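Local coordinates for amino Transferase (Eubacterium rectale, PDB 3ELE), which probably catalyses the pyridoxal-5'-phosphate-dependent transfer of amino groups between amino acids and 2-oxo acids, as in class I and II aminotransferases, at residues 107-112 against 138-143; 116-121 against 273-278. One frame throughout, in Å; residues are numbered along the deposited sequence.

In the fold
Both contacts are buried helix packings on helix 108-119, whose first turn holds the cofactor in interaction 1 and whose last turn packs on helix 269-282 in interaction 2. Interaction 1 lies about 11 Å from the centre of the chain and combines a phenylalanine ring over the first helical turn with a backbone grip on the cofactor phosphate. Interaction 2 lies farther out, about 20 Å from that centre, and sets an alanine methyl on a peptide group, beside alanine and valine methyls. Neither has a hydrogen bond between its segments. They meet where F140 CB touches F116 CD2 at 3.6 Å, and both reach the second subunit.

Interaction 1 (107-112 against 138-143); sequences GAAASL and KVFVNA. With PLP (pyridoxal-5'-phosphate), chain E.
F140 carries the apolar part of the contact, laying its ring against A109 and L112 at the start of helix 108-119. The ring tip meets alanine: F140 CZ is 3.6 Å from A109 CB. L112 comes up obliquely to the ring: F140 CD2 lies 4.0 Å from L112 CB, and F140 CE2 is equally far, 4.0 Å, from L112 CD1. The carbonyl oxygen of A109 sits over the centre of one ring face, 4.2 Å above its plane, and is also hydrogen-bonded to S113 OG. Setting CG of F140 opposite its own carbonyl carbon (chi1 -53°) aims the ring at the facing helix. Farther along helix 108-119 the F140 side chain also packs on S113 and F116, and R281 of the second subunit touches it as well. With an alanine here, A109 and L112 would probably lose the aromatic surface they pack on, leaving a gap between the two helices.

The same helical turn forms part of the phosphate-binding cup of the fold-type I PLP enzymes, at the end of strand 102-105 in the seven-stranded sheet of the large domain. Here the polar contacts go to the cofactor. A108 N donates to PLP O1P at 2.7 Å in a nearly straight bond (163°), and A109 N reaches PLP O3P at 3.1 Å. G107, the N-cap, has a positive phi at which a side chain would be jammed against the preceding carbonyl and crowded by PLP O1P. The amino end of the helix dipole would probably help to stabilise the phosphate charge. S245, S247 and R256 of the same chain, and Y72 of the second subunit, are among the other hydrogen-bonding partners of PLP.

Interaction 2 (116-121 against 273-278); sequences FRALTS and YAAVCG
A118 rests its methyl on one face of the flat peptide group between A275 and V276, so a side-chain methyl of helix 108-119 meets the backbone of helix 269-282. A118 CB stands about 3.4 Å above the plane of the A275–V276 peptide, over the group and not at its edge. From A118 CB it is 3.5 Å to A275 O and 3.9 Å to V276 N. Of the aromatic rings on these segments, F116 packs edge-to-face with F127 of strand 126-130, and Y273 takes part in a cation-pi contact with K269; neither ring touches the other segment.

Beside the peptide, the methyls of the two alanines face each other, A118 CB to A275 CB, at 3.8 Å. V276 CB points away from 116-121, yet the residue adds a looser touch. With CG1 anti to the backbone N (chi1 168°), its other branch is left on the near side, and V276 CG2 comes within 4.4 Å of A118 CB.

The helix 108-119 closes just past this point. F116 O accepts two bonds from T120, the backbone N at 2.8 Å and OG1 at 2.6 Å, arriving from opposite faces of the carbonyl plane. The threonine hydroxyl stands 36° out of that plane.

These two helices of the large domain pack together at the dimer interface. There T120 O accepts a hydrogen bond from N5 of the second subunit, A275 packs on V4 of that subunit, and A118 makes backbone hydrogen bonds to it.

With alanine on both sides, the CA atoms of A118 and A275 approach to 5.0 Å; the helices are matched here by shape and van der Waals contact, with no hydrogen bond or charge pair between the segments.

Interaction 1 (107-112 against 138-143)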
loop_
_atom_site.group_PDB
_atom_site.type_symbol
_atom_site.label_atom_id
_atom_site.label_comp_id
_atom_site.label_asym_id
_atom_site.label_seq_id
_atom_site.Cartn_x
_atom_site.Cartn_y
_atom_site.Cartn_z
ATOM N N GLY A 107 -0.185 5.657 4.658
ATOM C CA GLY A 107 -0.344 7.050 4.257
ATOM C C GLY A 107 -1.772 7.421 3.905
ATOM O O GLY A 107 -2.665 6.561 3.835
ATOM N N ALA A 108 -1.966 8.728 3.709
ATOM C CA ALA A 108 -3.248 9.320 3.377
ATOM C C ALA A 108 -3.820 8.845 2.046
ATOM O O ALA A 108 -5.018 8.728 1.941
ATOM C CB ALA A 108 -3.157 10.846 3.393
ATOM N N ALA A 109 -2.978 8.593 1.036
ATOM C CA ALA A 109 -3.459 8.054 -0.261
ATOM C C ALA A 109 -4.106 6.691 -0.075
ATOM O O ALA A 109 -5.063 6.370 -0.759
ATOM C CB ALA A 109 -2.334 7.947 -1.273
ATOM N N ALA A 110 -3.551 5.884 0.832
ATOM C CA ALA A 110 -4.111 4.578 1.159
ATOM C C ALA A 110 -5.430 4.751 1.947
ATOM O O ALA A 110 -6.388 4.053 1.681
ATOM C CB ALA A 110 -3.110 3.740 1.934
ATOM N N SER A 111 -5.475 5.710 2.871
ATOM C CA SER A 111 -6.668 5.982 3.687
ATOM C C SER A 111 -7.839 6.412 2.805
ATOM O O SER A 111 -8.941 5.882 2.926
ATOM C CB SER A 111 -6.381 7.062 4.756
ATOM O OG SER A 111 -5.414 6.641 5.711
ATOM N N LEU A 112 -7.580 7.350 1.900
ATOM C CA LEU A 112 -8.611 7.844 0.944
ATOM C C LEU A 112 -9.097 6.729 0.031
ATOM O O LEU A 112 -10.314 6.539 -0.108
ATOM C CB LEU A 112 -8.062 9.012 0.119
ATOM C CG LEU A 112 -7.787 10.294 0.923
ATOM C CD1 LEU A 112 -6.926 11.266 0.130
ATOM C CD2 LEU A 112 -9.088 10.949 1.379
ATOM N N LYS A 138 -9.704 12.702 -7.859
ATOM C CA LYS A 138 -10.328 12.118 -9.063
ATOM C C LYS A 138 -9.780 10.719 -9.375
ATOM O O LYS A 138 -10.539 9.822 -9.705
ATOM C CB LYS A 138 -10.172 13.029 -10.282
ATOM C CG LYS A 138 -11.002 12.582 -11.490
ATOM C CD LYS A 138 -10.836 13.501 -12.686
ATOM C CE LYS A 138 -11.780 13.112 -13.807
ATOM N NZ LYS A 138 -11.667 11.688 -14.238
ATOM N N VAL A 139 -8.485 10.517 -9.220
ATOM C CA VAL A 139 -7.876 9.198 -9.472
ATOM C C VAL A 139 -8.382 8.160 -8.470
ATOM O O VAL A 139 -8.733 7.068 -8.876
ATOM C CB VAL A 139 -6.347 9.248 -9.419
ATOM C CG1 VAL A 139 -5.735 7.817 -9.498
ATOM C CG2 VAL A 139 -5.825 10.181 -10.514
ATOM N N PHE A 140 -8.419 8.523 -7.183
ATOM C CA PHE A 140 -8.877 7.620 -6.130
ATOM C C PHE A 140 -10.374 7.307 -6.271
ATOM O O PHE A 140 -10.776 6.132 -6.143
ATOM C CB PHE A 140 -8.557 8.134 -4.710
ATOM C CG PHE A 140 -7.095 8.511 -4.475
ATOM C CD1 PHE A 140 -6.047 7.784 -5.043
ATOM C CD2 PHE A 140 -6.782 9.553 -3.612
ATOM C CE1 PHE A 140 -4.701 8.134 -4.788
ATOM C CE2 PHE A 140 -5.452 9.908 -3.354
ATOM C CZ PHE A 140 -4.417 9.185 -3.942
ATOM N N VAL A 141 -11.180 8.327 -6.567
ATOM C CA VAL A 141 -12.641 8.144 -6.784
ATOM C C VAL A 141 -12.924 7.278 -8.019
ATOM O O VAL A 141 -13.765 6.346 -7.964
ATOM C CB VAL A 141 -13.375 9.519 -6.860
ATOM C CG1 VAL A 141 -14.743 9.400 -7.445
ATOM C CG2 VAL A 141 -13.449 10.154 -5.473
ATOM N N ASN A 142 -12.259 7.606 -9.127
ATOM C CA ASN A 142 -12.339 6.822 -10.366
ATOM C C ASN A 142 -11.805 5.416 -10.168
ATOM O O ASN A 142 -12.425 4.472 -10.652
ATOM C CB ASN A 142 -11.599 7.489 -11.535
ATOM C CG ASN A 142 -12.261 8.769 -12.029
ATOM O OD1 ASN A 142 -11.689 9.442 -12.864
ATOM N ND2 ASN A 142 -13.451 9.111 -11.521
ATOM N N ALA A 143 -10.706 5.264 -9.413
ATOM C CA ALA A 143 -10.150 3.927 -9.112
ATOM C C ALA A 143 -11.117 3.026 -8.339
ATOM O O ALA A 143 -11.003 1.806 -8.416
ATOM C CB ALA A 143 -8.813 4.018 -8.376
HETATM N N1 PLP E . -4.173 14.942 0.840
HETATM C C2 PLP E . -3.672 16.197 0.486
HETATM C C2A PLP E . -4.604 17.365 0.432
HETATM C C3 PLP E . -2.299 16.364 0.212
HETATM O O3 PLP E . -1.796 17.599 -0.119
HETATM C C4 PLP E . -1.424 15.254 0.254
HETATM C C4A PLP E . -0.101 15.421 -0.473
HETATM O O4A PLP E . -0.029 15.191 -1.681
HETATM C C5 PLP E . -1.960 13.982 0.620
HETATM C C6 PLP E . -3.340 13.837 0.908
HETATM C C5A PLP E . -1.123 12.720 0.666
HETATM O O4P PLP E . -0.565 12.463 1.916
HETATM P P PLP E . 0.225 11.070 2.103
HETATM O O1P PLP E . 0.035 10.564 3.504
HETATM O O2P PLP E . 1.696 11.316 1.935
HETATM O O3P PLP E . -0.226 10.033 1.128
#

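Interaction 2 (116-121 against 273-278)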
loop_
_atom_site.group_PDB
_atom_site.type_symbol
_atom_site.label_atom_id
_atom_site.label_comp_id
_atom_site.label_asym_id
_atom_site.label_seq_id
_atom_site.Cartn_x
_atom_site.Cartn_y
_atom_site.Cartn_z
ATOM N N PHE A 116 -13.088 5.366 -0.378
ATOM C CA PHE A 116 -13.875 5.348 -1.620
ATOM C C PHE A 116 -14.192 3.913 -2.041
ATOM O O PHE A 116 -15.330 3.618 -2.460
ATOM C CB PHE A 116 -13.196 6.104 -2.753
ATOM C CG PHE A 116 -12.854 7.537 -2.424
ATOM C CD1 PHE A 116 -13.832 8.421 -1.964
ATOM C CD2 PHE A 116 -11.556 8.022 -2.635
ATOM C CE1 PHE A 116 -13.509 9.772 -1.676
ATOM C CE2 PHE A 116 -11.227 9.354 -2.365
ATOM C CZ PHE A 116 -12.201 10.233 -1.882
ATOM N N ARG A 117 -13.208 3.020 -1.885
ATOM C CA ARG A 117 -13.390 1.593 -2.182
ATOM C C ARG A 117 -14.463 0.951 -1.282
ATOM O O ARG A 117 -15.319 0.214 -1.763
ATOM C CB ARG A 117 -12.054 0.855 -2.061
ATOM C CG ARG A 117 -12.033 -0.595 -2.527
ATOM C CD ARG A 117 -12.573 -0.773 -3.943
ATOM N NE ARG A 117 -12.351 -2.126 -4.461
ATOM C CZ ARG A 117 -11.287 -2.549 -5.152
ATOM N NH1 ARG A 117 -10.299 -1.735 -5.480
ATOM N NH2 ARG A 117 -11.233 -3.813 -5.557
ATOM N N ALA A 118 -14.423 1.258 0.016
ATOM C CA ALA A 118 -15.419 0.752 0.979
ATOM C C ALA A 118 -16.817 1.319 0.741
ATOM O O ALA A 118 -17.800 0.629 0.896
ATOM C CB ALA A 118 -14.978 1.048 2.437
ATOM N N LEU A 119 -16.887 2.588 0.367
ATOM C CA LEU A 119 -18.171 3.255 0.152
ATOM C C LEU A 119 -18.784 3.128 -1.249
ATOM O O LEU A 119 -19.966 3.344 -1.354
ATOM C CB LEU A 119 -18.062 4.735 0.561
ATOM C CG LEU A 119 -17.879 4.962 2.067
ATOM C CD1 LEU A 119 -17.663 6.413 2.319
ATOM C CD2 LEU A 119 -19.121 4.465 2.852
ATOM N N THR A 120 -18.027 2.753 -2.294
ATOM C CA THR A 120 -18.589 2.652 -3.677
ATOM C C THR A 120 -19.305 1.300 -3.981
ATOM O O THR A 120 -18.677 0.227 -4.044
ATOM C CB THR A 120 -17.514 2.948 -4.740
ATOM O OG1 THR A 120 -16.899 4.213 -4.447
ATOM C CG2 THR A 120 -18.108 2.981 -6.174
ATOM N N SER A 121 -20.615 1.360 -4.205
ATOM C CA SER A 121 -21.408 0.164 -4.496
ATOM C C SER A 121 -22.035 0.185 -5.901
ATOM O O SER A 121 -22.791 -0.741 -6.252
ATOM C CB SER A 121 -22.482 0.016 -3.412
ATOM O OG SER A 121 -23.405 1.097 -3.437
ATOM N N TYR A 273 -16.621 -0.510 9.445
ATOM C CA TYR A 273 -15.259 -0.913 9.794
ATOM C C TYR A 273 -14.889 -2.200 9.060
ATOM O O TYR A 273 -13.764 -2.327 8.620
ATOM C CB TYR A 273 -15.098 -1.072 11.293
ATOM C CG TYR A 273 -13.681 -1.199 11.761
ATOM C CD1 TYR A 273 -12.937 -0.074 12.084
ATOM C CD2 TYR A 273 -13.087 -2.455 11.924
ATOM C CE1 TYR A 273 -11.618 -0.182 12.548
ATOM C CE2 TYR A 273 -11.768 -2.582 12.400
ATOM C CZ TYR A 273 -11.040 -1.438 12.708
ATOM O OH TYR A 273 -9.749 -1.558 13.177
ATOM N N ALA A 274 -15.844 -3.121 8.902
ATOM C CA ALA A 274 -15.631 -4.352 8.133
ATOM C C ALA A 274 -15.293 -3.994 6.684
ATOM O O ALA A 274 -14.303 -4.506 6.164
ATOM C CB ALA A 274 -16.864 -5.287 8.209
ATOM N N ALA A 275 -16.048 -3.064 6.072
ATOM C CA ALA A 275 -15.804 -2.634 4.668
ATOM C C ALA A 275 -14.442 -1.923 4.498
ATOM O O ALA A 275 -13.790 -2.052 3.470
ATOM C CB ALA A 275 -16.930 -1.761 4.165
ATOM N N VAL A 276 -14.042 -1.168 5.515
ATOM C CA VAL A 276 -12.717 -0.535 5.566
ATOM C C VAL A 276 -11.639 -1.628 5.534
ATOM O O VAL A 276 -10.822 -1.618 4.628
ATOM C CB VAL A 276 -12.606 0.434 6.755
ATOM C CG1 VAL A 276 -11.128 0.900 7.004
ATOM C CG2 VAL A 276 -13.546 1.637 6.503
ATOM N N CYS A 277 -11.679 -2.593 6.463
ATOM C CA CYS A 277 -10.767 -3.771 6.435
ATOM C C CYS A 277 -10.770 -4.527 5.093
ATOM O O CYS A 277 -9.703 -4.841 4.553
ATOM C CB CYS A 277 -11.088 -4.758 7.559
ATOM S SG CYS A 277 -10.858 -4.063 9.211
ATOM N N GLY A 278 -11.957 -4.800 4.562
ATOM C CA GLY A 278 -12.095 -5.448 3.264
ATOM C C GLY A 278 -11.501 -4.661 2.098
ATOM O O GLY A 278 -10.893 -5.247 1.218
#